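Local coordinates for protein putative agmatine deiminase (Streptococcus mutans, PDB 2EWO) that probably hydrolyses agmatine to N-carbamoylputrescine and ammonia, as an agmatine deiminase (agmatine iminohydrolase) of the peptidyl-arginine deiminase family, at residues Trp28-Arg34 and Asn93-Ile98; Gly233-Tyr239 and Leu269-Cys275. All coordinates share one frame. Numbering follows the deposited sequence.

Contact 1 (Trp28-Arg34 and Asn93-Ile98)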
loop_
_atom_site.group_PDB
_atom_site.type_symbol
_atom_site.label_atom_id
_atom_site.label_comp_id
_atom_site.label_asym_id
_atom_site.label_seq_id
_atom_site.Cartn_x
_atom_site.Cartn_y
_atom_site.Cartn_z
ATOM N N TRP A 28 -1.577 15.204 20.146
ATOM C CA TRP A 28 -1.460 14.402 18.943
ATOM C C TRP A 28 -0.062 13.822 18.817
ATOM O O TRP A 28 0.921 14.501 19.114
ATOM C CB TRP A 28 -1.736 15.261 17.705
ATOM C CG TRP A 28 -3.129 15.821 17.633
ATOM C CD1 TRP A 28 -3.587 16.988 18.194
ATOM C CD2 TRP A 28 -4.248 15.236 16.960
ATOM N NE1 TRP A 28 -4.920 17.163 17.908
ATOM C CE2 TRP A 28 -5.349 16.102 17.154
ATOM C CE3 TRP A 28 -4.426 14.063 16.210
ATOM C CZ2 TRP A 28 -6.605 15.832 16.632
ATOM C CZ3 TRP A 28 -5.677 13.799 15.690
ATOM C CH2 TRP A 28 -6.751 14.681 15.905
HETATM N N MSE A 29 0.014 12.564 18.383
HETATM C CA MSE A 29 1.290 11.893 18.147
HETATM C C MSE A 29 1.164 10.742 17.132
HETATM O O MSE A 29 0.171 10.010 17.113
HETATM C CB MSE A 29 1.920 11.415 19.467
HETATM C CG MSE A 29 1.076 10.501 20.366
HETATM SE SE MSE A 29 2.026 9.971 22.048
HETATM C CE MSE A 29 3.195 8.575 21.325
ATOM N N LEU A 30 2.174 10.618 16.273
ATOM C CA LEU A 30 2.207 9.596 15.230
ATOM C C LEU A 30 2.672 8.209 15.699
ATOM O O LEU A 30 2.590 7.888 16.882
ATOM C CB LEU A 30 3.082 10.077 14.065
ATOM C CG LEU A 30 2.488 11.186 13.188
ATOM C CD1 LEU A 30 3.565 11.753 12.286
ATOM C CD2 LEU A 30 1.320 10.632 12.370
ATOM N N TRP A 31 3.153 7.386 14.774
ATOM C CA TRP A 31 3.590 6.041 15.123
ATOM C C TRP A 31 4.769 5.589 14.280
ATOM O O TRP A 31 4.660 5.464 13.065
ATOM C CB TRP A 31 2.436 5.068 14.931
ATOM C CG TRP A 31 2.682 3.699 15.488
ATOM C CD1 TRP A 31 3.088 2.582 14.804
ATOM C CD2 TRP A 31 2.460 3.283 16.838
ATOM N NE1 TRP A 31 3.119 1.493 15.650
ATOM C CE2 TRP A 31 2.739 1.898 16.902
ATOM C CE3 TRP A 31 2.047 3.949 18.003
ATOM C CZ2 TRP A 31 2.617 1.169 18.084
ATOM C CZ3 TRP A 31 1.925 3.227 19.175
ATOM C CH2 TRP A 31 2.209 1.847 19.208
ATOM N N PRO A 32 5.909 5.313 14.919
ATOM C CA PRO A 32 7.120 4.872 14.225
ATOM C C PRO A 32 6.971 3.523 13.553
ATOM O O PRO A 32 6.381 2.602 14.120
ATOM C CB PRO A 32 8.153 4.839 15.341
ATOM C CG PRO A 32 7.326 4.411 16.520
ATOM C CD PRO A 32 6.113 5.300 16.376
ATOM N N TRP A 33 7.513 3.405 12.344
ATOM C CA TRP A 33 7.426 2.143 11.614
ATOM C C TRP A 33 8.601 1.813 10.686
ATOM O O TRP A 33 9.046 0.669 10.646
ATOM C CB TRP A 33 6.112 2.080 10.799
ATOM C CG TRP A 33 6.013 3.128 9.727
ATOM C CD1 TRP A 33 5.631 4.432 9.887
ATOM C CD2 TRP A 33 6.448 3.003 8.365
ATOM N NE1 TRP A 33 5.814 5.128 8.714
ATOM C CE2 TRP A 33 6.316 4.278 7.766
ATOM C CE3 TRP A 33 6.946 1.940 7.595
ATOM C CZ2 TRP A 33 6.665 4.519 6.433
ATOM C CZ3 TRP A 33 7.296 2.184 6.264
ATOM C CH2 TRP A 33 7.154 3.464 5.702
ATOM N N ARG A 34 9.124 2.798 9.962
ATOM C CA ARG A 34 10.192 2.504 9.009
ATOM C C ARG A 34 11.516 1.968 9.559
ATOM O O ARG A 34 12.093 2.527 10.489
ATOM C CB ARG A 34 10.450 3.720 8.123
ATOM C CG ARG A 34 10.916 4.946 8.858
ATOM C CD ARG A 34 11.027 6.099 7.884
ATOM N NE ARG A 34 11.735 5.705 6.669
ATOM C CZ ARG A 34 11.576 6.298 5.492
ATOM N NH1 ARG A 34 10.728 7.312 5.372
ATOM N NH2 ARG A 34 12.253 5.869 4.432
ATOM N N ASN A 93 2.015 8.177 7.394
ATOM C CA ASN A 93 3.121 9.111 7.590
ATOM C C ASN A 93 4.408 8.417 7.216
ATOM O O ASN A 93 4.533 7.202 7.369
ATOM C CB ASN A 93 3.212 9.537 9.047
ATOM C CG ASN A 93 3.537 8.374 9.965
ATOM O OD1 ASN A 93 4.641 7.824 9.917
ATOM N ND2 ASN A 93 2.569 7.981 10.798
ATOM N N ASP A 94 5.374 9.188 6.741
ATOM C CA ASP A 94 6.658 8.614 6.354
ATOM C C ASP A 94 7.528 8.367 7.574
ATOM O O ASP A 94 8.413 7.505 7.558
ATOM C CB ASP A 94 7.357 9.548 5.371
ATOM C CG ASP A 94 6.556 9.740 4.100
ATOM O OD1 ASP A 94 6.292 8.716 3.429
ATOM O OD2 ASP A 94 6.194 10.899 3.791
ATOM N N ASP A 95 7.259 9.145 8.621
ATOM C CA ASP A 95 7.956 9.039 9.893
ATOM C C ASP A 95 7.167 9.754 10.971
ATOM O O ASP A 95 6.471 10.730 10.687
ATOM C CB ASP A 95 9.354 9.628 9.814
ATOM C CG ASP A 95 10.345 8.808 10.590
ATOM O OD1 ASP A 95 9.938 7.739 11.096
ATOM O OD2 ASP A 95 11.519 9.208 10.697
ATOM N N ALA A 96 7.296 9.270 12.209
ATOM C CA ALA A 96 6.564 9.817 13.353
ATOM C C ALA A 96 7.165 11.070 13.982
ATOM O O ALA A 96 7.935 10.962 14.922
ATOM C CB ALA A 96 6.406 8.737 14.417
ATOM N N TRP A 97 6.811 12.250 13.476
ATOM C CA TRP A 97 7.318 13.506 14.033
ATOM C C TRP A 97 6.258 14.615 13.991
ATOM O O TRP A 97 6.507 15.745 13.556
ATOM C CB TRP A 97 8.595 13.942 13.307
ATOM C CG TRP A 97 9.647 12.868 13.338
ATOM C CD1 TRP A 97 9.898 11.943 12.367
ATOM C CD2 TRP A 97 10.503 12.530 14.442
ATOM N NE1 TRP A 97 10.848 11.049 12.798
ATOM C CE2 TRP A 97 11.236 11.384 14.068
ATOM C CE3 TRP A 97 10.715 13.080 15.713
ATOM C CZ2 TRP A 97 12.170 10.775 14.921
ATOM C CZ3 TRP A 97 11.645 12.472 16.563
ATOM C CH2 TRP A 97 12.358 11.333 16.161
ATOM N N ILE A 98 5.072 14.269 14.475
ATOM C CA ILE A 98 3.936 15.177 14.507
ATOM C C ILE A 98 4.316 16.596 14.934
ATOM O O ILE A 98 3.625 17.559 14.600
ATOM C CB ILE A 98 2.840 14.640 15.462
ATOM C CG1 ILE A 98 1.641 15.591 15.483
ATOM C CG2 ILE A 98 3.413 14.447 16.859
ATOM C CD1 ILE A 98 0.817 15.549 14.223
#
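A single indole nitrogen reaches two oxygens of one residue here: W33 NE1 donates to N93 O at 2.8 Å and, weakly, to N93 OD1 at 3.2 Å. Beside it, R34 NH1 bonds D94 O at 3.2 Å, so two successive carbonyls of 93-98 are held by side chains, and no main-chain hydrogen bond crosses the contact. Past M29, the end of strand 24-29, the chain from L30 to R34 is loop, and so is N93-W97. That strand lies between 62-66 and 364-367 in a mixed sheet of the pentein-type family fold, and the chain leaving edge strand 86-90 packs against its exit. L30 is the main apolar plug: its CB sits 3.6 Å from A96 CB. A96 centres an inverse gamma turn, and its CB also lies 4.0 Å from P32 CD. At the strand end, I98 CG2 rests 3.4 Å from W28 O and 3.6 Å from M29 CA. D95 braces its own loop, D95 OD2 accepting W97 NE1 at 2.9 Å.

Contact 2 (Gly233-Tyr239 and Leu269-Cys275); sequences GEVACIY and LKVHKMC
Set 233-239 and 269-275 side by side running the same way, end-to-end directions 30° apart, with G233 opposite L269 and the pairing continuing in step to I238 opposite M274. About 234-237 and 270-271 form short, weakly bonded parallel strands, with loop beyond. G233 takes a backbone (phi 122°, psi -47°) that calls for glycine; G233 O meets L269 CA at 3.2 Å and accepts a weak bond from K270 N at 3.3 Å. K270 centres an inverse gamma turn. E234 (chi1 m, chi2 t) brings OE1 to H272 NE2, weakly bonded at 3.2 Å, and into a long salt bridge with K270 NZ at 4.0 Å; its OE2 has a salt bridge to R231. V235 bonds weakly through both backbone atoms, V235 N to K270 O at 3.5 Å and V235 O from H272 N at 3.1 Å. Its CG1 lies 3.9 Å from L269 CD2, its CG2 4.2 Å from V271 CG2. A236 points away from 269-275 and touches M338. C237 O accepts M274 N at 2.8 Å, and C237 CB packs 4.1 Å from V271 CG1. I238 puts CG2 4.3 Å from M274 CB. Y239 N then donates to M274 O at 3.0 Å; with chi1 t, its ring takes the extended K273 over one face, K273 CE 3.9 Å from the centroid in a CH-pi contact. Helix 248-259 links strands 234-237 and 270-271 in a beta-alpha-beta crossover which, with antiparallel strand 227-231, gives the beta-beta-alpha-beta module of the pentein fold.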
loop_
_atom_site.group_PDB
_atom_site.type_symbol
_atom_site.label_atom_id
_atom_site.label_comp_id
_atom_site.label_asym_id
_atom_site.label_seq_id
_atom_site.Cartn_x
_atom_site.Cartn_y
_atom_site.Cartn_z
ATOM N N GLY A 233 7.890 35.065 29.973
ATOM C CA GLY A 233 8.938 35.842 30.609
ATOM C C GLY A 233 10.051 34.921 31.092
ATOM O O GLY A 233 11.233 35.189 30.870
ATOM N N GLU A 234 9.680 33.828 31.755
ATOM C CA GLU A 234 10.668 32.868 32.241
ATOM C C GLU A 234 10.869 31.781 31.192
ATOM O O GLU A 234 9.918 31.352 30.533
ATOM C CB GLU A 234 10.211 32.251 33.559
ATOM C CG GLU A 234 10.037 33.258 34.683
ATOM C CD GLU A 234 9.570 32.602 35.967
ATOM O OE1 GLU A 234 10.279 31.695 36.460
ATOM O OE2 GLU A 234 8.495 32.987 36.485
ATOM N N VAL A 235 12.111 31.333 31.036
ATOM C CA VAL A 235 12.433 30.326 30.033
ATOM C C VAL A 235 13.306 29.213 30.579
ATOM O O VAL A 235 13.728 29.255 31.726
ATOM C CB VAL A 235 13.167 30.983 28.860
ATOM C CG1 VAL A 235 12.357 32.161 28.354
ATOM C CG2 VAL A 235 14.547 31.454 29.299
ATOM N N ALA A 236 13.561 28.207 29.759
ATOM C CA ALA A 236 14.415 27.111 30.187
ATOM C C ALA A 236 15.642 27.169 29.307
ATOM O O ALA A 236 15.679 27.922 28.333
ATOM C CB ALA A 236 13.713 25.774 30.023
ATOM N N CYS A 237 16.652 26.384 29.651
ATOM C CA CYS A 237 17.867 26.361 28.862
ATOM C C CYS A 237 18.875 25.379 29.425
ATOM O O CYS A 237 19.112 25.342 30.631
ATOM C CB CYS A 237 18.486 27.756 28.804
ATOM S SG CYS A 237 19.850 27.866 27.638
ATOM N N ILE A 238 19.459 24.566 28.551
ATOM C CA ILE A 238 20.455 23.604 28.993
ATOM C C ILE A 238 21.709 24.361 29.418
ATOM O O ILE A 238 22.029 25.405 28.847
ATOM C CB ILE A 238 20.837 22.603 27.867
ATOM C CG1 ILE A 238 21.111 23.356 26.564
ATOM C CG2 ILE A 238 19.738 21.566 27.690
ATOM C CD1 ILE A 238 21.519 22.460 25.415
ATOM N N TYR A 239 22.405 23.851 30.432
ATOM C CA TYR A 239 23.635 24.488 30.902
ATOM C C TYR A 239 24.549 23.530 31.674
ATOM O O TYR A 239 24.143 22.913 32.664
ATOM C CB TYR A 239 23.311 25.724 31.755
ATOM C CG TYR A 239 24.529 26.546 32.138
ATOM C CD1 TYR A 239 25.005 27.562 31.294
ATOM C CD2 TYR A 239 25.224 26.296 33.326
ATOM C CE1 TYR A 239 26.146 28.307 31.619
ATOM C CE2 TYR A 239 26.366 27.034 33.664
ATOM C CZ TYR A 239 26.820 28.037 32.805
ATOM O OH TYR A 239 27.945 28.765 33.128
ATOM N N LEU A 269 14.226 38.143 30.734
ATOM C CA LEU A 269 13.997 36.707 30.726
ATOM C C LEU A 269 14.659 35.973 31.878
ATOM O O LEU A 269 15.871 35.765 31.888
ATOM C CB LEU A 269 14.451 36.098 29.399
ATOM C CG LEU A 269 13.423 36.137 28.269
ATOM C CD1 LEU A 269 13.070 37.569 27.907
ATOM C CD2 LEU A 269 14.001 35.420 27.074
ATOM N N LYS A 270 13.849 35.579 32.850
ATOM C CA LYS A 270 14.345 34.853 34.007
ATOM C C LYS A 270 14.798 33.474 33.543
ATOM O O LYS A 270 14.070 32.494 33.691
ATOM C CB LYS A 270 13.235 34.715 35.050
ATOM C CG LYS A 270 13.662 33.995 36.307
ATOM C CD LYS A 270 12.484 33.755 37.223
ATOM C CE LYS A 270 12.940 33.195 38.560
ATOM N NZ LYS A 270 13.738 31.949 38.390
ATOM N N VAL A 271 15.997 33.403 32.976
ATOM C CA VAL A 271 16.556 32.146 32.465
ATOM C C VAL A 271 16.727 31.047 33.529
ATOM O O VAL A 271 17.207 31.314 34.626
ATOM C CB VAL A 271 17.944 32.387 31.822
ATOM C CG1 VAL A 271 18.450 31.101 31.184
ATOM C CG2 VAL A 271 17.863 33.517 30.811
ATOM N N HIS A 272 16.339 29.816 33.208
ATOM C CA HIS A 272 16.512 28.725 34.162
ATOM C C HIS A 272 17.646 27.826 33.725
ATOM O O HIS A 272 18.331 28.112 32.746
ATOM C CB HIS A 272 15.247 27.887 34.322
ATOM C CG HIS A 272 14.206 28.528 35.178
ATOM N ND1 HIS A 272 13.247 27.805 35.852
ATOM C CD2 HIS A 272 13.958 29.830 35.453
ATOM C CE1 HIS A 272 12.453 28.631 36.506
ATOM N NE2 HIS A 272 12.862 29.867 36.280
ATOM N N LYS A 273 17.844 26.737 34.454
ATOM C CA LYS A 273 18.918 25.832 34.114
ATOM C C LYS A 273 18.528 24.365 34.108
ATOM O O LYS A 273 18.093 23.816 35.120
ATOM C CB LYS A 273 20.106 26.038 35.053
ATOM C CG LYS A 273 20.982 27.236 34.713
ATOM C CD LYS A 273 22.266 27.188 35.525
ATOM C CE LYS A 273 23.171 28.376 35.256
ATOM N NZ LYS A 273 24.447 28.268 36.026
HETATM N N MSE A 274 18.689 23.740 32.947
HETATM C CA MSE A 274 18.400 22.324 32.774
HETATM C C MSE A 274 19.775 21.667 32.701
HETATM O O MSE A 274 20.767 22.340 32.434
HETATM C CB MSE A 274 17.634 22.104 31.459
HETATM C CG MSE A 274 17.144 20.667 31.212
HETATM SE SE MSE A 274 15.742 20.068 32.467
HETATM C CE MSE A 274 14.333 21.299 31.908
ATOM N N CYS A 275 19.851 20.365 32.948
ATOM C CA CYS A 275 21.134 19.684 32.878
ATOM C C CYS A 275 21.210 18.858 31.605
ATOM O O CYS A 275 20.198 18.626 30.937
ATOM C CB CYS A 275 21.313 18.760 34.077
ATOM S SG CYS A 275 20.238 17.315 34.032
#

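How the contacts relate
Contact 1 is almost wholly buried, whereas contact 2 is partly buried, with the exposed lysines K270 and K273 at its surface. They lie on opposite sides of the chain's centre, 29 Å apart between centres and about 16 Å at their nearest atoms, and share no strand or helix. Contact 1 joins loop to strand end through side chains: indole and guanidinium groups bind carbonyls at one end, and L30 packs with A96 and I98 towards the other. Contact 2 is chiefly main chain to main chain, with two sound backbone bonds beyond a weakly bonded beginning. The strand of contact 1 and the strands of contact 2 belong to different sheets, contact 1 coming first along the chain.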